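Local coordinates for protein malonyl CoA-ACP transacylase (Xanthomonas oryzae pv. oryzae, PDB 3K89) that probably transfers the malonyl group from malonyl-CoA to holo-acyl carrier protein, the step that supplies malonyl-ACP for fatty acid synthesis, at residues Met1-Leu6 with Arg83-Ala88. Residues are numbered along the deposited sequence; the frame is centred on the assembly and turned at random.
Sequences MTESTL and RGQRPA
Glu3 N donates to Arg86 O at 2.7 Å (N-H...O 166°) where strands 2-3 and 86-92 run parallel, and beyond the type I turn from Glu3 to Leu6, Ala88 N donates to Leu6 O at 2.9 Å, one bond on each side of the turn. Glu3 and Gln85 lie side by side and point the same way; Glu3 CG, anti to its backbone N (chi1 177°), runs alongside the Gln85 side chain. The Glu3 carboxylate turns back to its own turn, where OE2 accepts from Thr5 OG1 (2.9 Å) and Thr5 N (3.2 Å), one from each face of its plane. Leu6 CD2 packs on Gln85 CB at 3.7 Å, and Leu6 CG rests near Pro87 CB. On the more exposed flank, Arg86 CB touches Met1 O at 3.4 Å, and a water links Thr2 OG1 to Pro87 O, donating to the latter at 2.7 Å. The side chains of Leu6 and Gln85 also touch Trp312, while Thr5 makes backbone hydrogen bonds with Thr272 and Arg273. The contact thus sets strand 86-92 between strands 2-3 and 6-10 of the parallel sheet: two main-chain bonds, an apolar patch around buried Leu6, and a carboxylate whose two donors would probably favour its ionised form.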
ATOM      1  N   MET A   1     -18.156  19.743  -6.133  1.00 43.60           N
ATOM      2  CA  MET A   1     -17.462  18.927  -7.173  1.00 43.39           C
ATOM      3  C   MET A   1     -16.285  18.180  -6.539  1.00 42.47           C
ATOM      4  O   MET A   1     -16.471  17.204  -5.806  1.00 42.52           O
ATOM      5  CB  MET A   1     -16.954  19.826  -8.315  1.00 43.98           C
ATOM      6  CG  MET A   1     -17.825  21.043  -8.631  1.00 46.13           C
ATOM      7  SD  MET A   1     -19.458  20.623  -9.279  1.00 51.30           S
ATOM      8  CE  MET A   1     -20.328  22.178  -9.027  1.00 50.19           C
ATOM      9  N   THR A   2     -15.079  18.658  -6.832  1.00 41.25           N
ATOM     10  CA  THR A   2     -13.851  18.160  -6.225  1.00 39.74           C
ATOM     11  C   THR A   2     -13.382  19.101  -5.109  1.00 38.57           C
ATOM     12  O   THR A   2     -13.418  20.327  -5.258  1.00 38.54           O
ATOM     13  CB  THR A   2     -12.722  17.979  -7.276  1.00 39.98           C
ATOM     14  OG1 THR A   2     -11.462  17.831  -6.608  1.00 40.18           O
ATOM     15  CG2 THR A   2     -12.643  19.176  -8.234  1.00 39.83           C
ATOM     16  N   GLU A   3     -12.953  18.520  -3.991  1.00 36.84           N
ATOM     17  CA  GLU A   3     -12.420  19.303  -2.879  1.00 35.19           C
ATOM     18  C   GLU A   3     -10.907  19.393  -2.989  1.00 33.59           C
ATOM     19  O   GLU A   3     -10.212  18.385  -2.829  1.00 33.16           O
ATOM     20  CB  GLU A   3     -12.842  18.703  -1.531  1.00 35.50           C
ATOM     21  CG  GLU A   3     -12.265  19.425  -0.308  1.00 36.84           C
ATOM     22  CD  GLU A   3     -12.469  20.932  -0.362  1.00 38.52           C
ATOM     23  OE1 GLU A   3     -13.622  21.369  -0.569  1.00 39.24           O
ATOM     24  OE2 GLU A   3     -11.471  21.673  -0.212  1.00 38.41           O
ATOM     25  N   SER A   4     -10.407  20.605  -3.239  1.00 31.69           N
ATOM     26  CA  SER A   4      -8.988  20.836  -3.536  1.00 29.73           C
ATOM     27  C   SER A   4      -8.037  20.568  -2.368  1.00 27.76           C
ATOM     28  O   SER A   4      -6.832  20.371  -2.583  1.00 27.70           O
ATOM     29  CB  SER A   4      -8.767  22.252  -4.105  1.00 30.25           C
ATOM     30  OG  SER A   4      -8.840  23.243  -3.091  1.00 31.20           O
ATOM     31  N   THR A   5      -8.570  20.547  -1.143  1.00 24.80           N
ATOM     32  CA  THR A   5      -7.741  20.304   0.041  1.00 22.62           C
ATOM     33  C   THR A   5      -7.747  18.854   0.528  1.00 20.60           C
ATOM     34  O   THR A   5      -7.065  18.542   1.498  1.00 20.38           O
ATOM     35  CB  THR A   5      -8.119  21.217   1.243  1.00 22.57           C
ATOM     36  OG1 THR A   5      -9.441  20.904   1.711  1.00 22.76           O
ATOM     37  CG2 THR A   5      -8.033  22.694   0.841  1.00 23.05           C
ATOM     38  N   LEU A   6      -8.508  17.985  -0.140  1.00 19.22           N
ATOM     39  CA  LEU A   6      -8.691  16.606   0.340  1.00 17.07           C
ATOM     40  C   LEU A   6      -7.968  15.570  -0.526  1.00 15.91           C
ATOM     41  O   LEU A   6      -8.088  15.599  -1.729  1.00 15.23           O
ATOM     42  CB  LEU A   6     -10.187  16.269   0.403  1.00 17.47           C
ATOM     43  CG  LEU A   6     -10.655  14.856   0.780  1.00 17.94           C
ATOM     44  CD1 LEU A   6     -10.372  14.509   2.241  1.00 18.93           C
ATOM     45  CD2 LEU A   6     -12.130  14.726   0.505  1.00 18.24           C
ATOM     46  N   ARG A  83     -22.095  10.841  -0.629  1.00 34.04           N
ATOM     47  CA  ARG A  83     -21.876  12.268  -0.893  1.00 35.13           C
ATOM     48  C   ARG A  83     -20.726  12.857  -0.097  1.00 34.81           C
ATOM     49  O   ARG A  83     -20.757  14.029   0.271  1.00 35.10           O
ATOM     50  CB  ARG A  83     -23.161  13.097  -0.659  1.00 35.76           C
ATOM     51  CG  ARG A  83     -24.393  12.647  -1.452  1.00 39.11           C
ATOM     52  CD  ARG A  83     -24.428  13.218  -2.872  1.00 43.83           C
ATOM     53  NE  ARG A  83     -23.190  12.972  -3.613  1.00 47.17           N
ATOM     54  CZ  ARG A  83     -22.795  11.781  -4.057  1.00 49.06           C
ATOM     55  NH1 ARG A  83     -23.530  10.694  -3.832  1.00 50.13           N
ATOM     56  NH2 ARG A  83     -21.647  11.674  -4.717  1.00 50.28           N
ATOM     57  N   GLY A  84     -19.705  12.052   0.170  1.00 34.50           N
ATOM     58  CA  GLY A  84     -18.491  12.588   0.754  1.00 33.74           C
ATOM     59  C   GLY A  84     -17.804  13.472  -0.273  1.00 33.06           C
ATOM     60  O   GLY A  84     -17.980  13.278  -1.480  1.00 33.41           O
ATOM     61  N   GLN A  85     -17.031  14.445   0.202  1.00 32.27           N
ATOM     62  CA  GLN A  85     -16.247  15.306  -0.682  1.00 31.31           C
ATOM     63  C   GLN A  85     -15.331  14.453  -1.575  1.00 29.97           C
ATOM     64  O   GLN A  85     -14.709  13.506  -1.094  1.00 29.70           O
ATOM     65  CB  GLN A  85     -15.421  16.303   0.140  1.00 31.89           C
ATOM     66  CG  GLN A  85     -16.259  17.396   0.839  1.00 34.41           C
ATOM     67  CD  GLN A  85     -15.461  18.280   1.812  1.00 37.17           C
ATOM     68  OE1 GLN A  85     -16.008  19.233   2.383  1.00 38.41           O
ATOM     69  NE2 GLN A  85     -14.178  17.967   2.009  1.00 37.59           N
ATOM     70  N   ARG A  86     -15.282  14.769  -2.871  1.00 27.94           N
ATOM     71  CA  ARG A  86     -14.336  14.116  -3.783  1.00 26.51           C
ATOM     72  C   ARG A  86     -12.909  14.623  -3.589  1.00 23.91           C
ATOM     73  O   ARG A  86     -12.663  15.834  -3.659  1.00 24.19           O
ATOM     74  CB  ARG A  86     -14.753  14.301  -5.245  1.00 27.49           C
ATOM     75  CG  ARG A  86     -15.264  13.043  -5.911  1.00 31.00           C
ATOM     76  CD  ARG A  86     -15.927  13.349  -7.256  1.00 36.99           C
ATOM     77  NE  ARG A  86     -15.120  14.231  -8.111  1.00 40.87           N
ATOM     78  CZ  ARG A  86     -14.151  13.821  -8.932  1.00 42.50           C
ATOM     79  NH1 ARG A  86     -13.838  12.536  -9.023  1.00 43.53           N
ATOM     80  NH2 ARG A  86     -13.484  14.706  -9.667  1.00 43.72           N
ATOM     81  N   PRO A  87     -11.950  13.700  -3.361  1.00 20.86           N
ATOM     82  CA  PRO A  87     -10.570  14.137  -3.217  1.00 19.03           C
ATOM     83  C   PRO A  87      -9.985  14.669  -4.531  1.00 17.62           C
ATOM     84  O   PRO A  87     -10.402  14.236  -5.613  1.00 17.98           O
ATOM     85  CB  PRO A  87      -9.839  12.866  -2.754  1.00 19.11           C
ATOM     86  CG  PRO A  87     -10.655  11.741  -3.319  1.00 19.22           C
ATOM     87  CD  PRO A  87     -12.090  12.230  -3.270  1.00 20.66           C
ATOM     88  N   ALA A  88      -9.030  15.593  -4.420  1.00 16.32           N
ATOM     89  CA  ALA A  88      -8.368  16.171  -5.574  1.00 15.96           C
ATOM     90  C   ALA A  88      -7.181  15.320  -6.013  1.00 15.64           C
ATOM     91  O   ALA A  88      -6.753  15.401  -7.172  1.00 16.13           O
ATOM     92  CB  ALA A  88      -7.910  17.584  -5.277  1.00 16.26           C
TER
HETATM   93  O   HOH W   1     -11.435  15.013  -7.958  1.00 24.97           O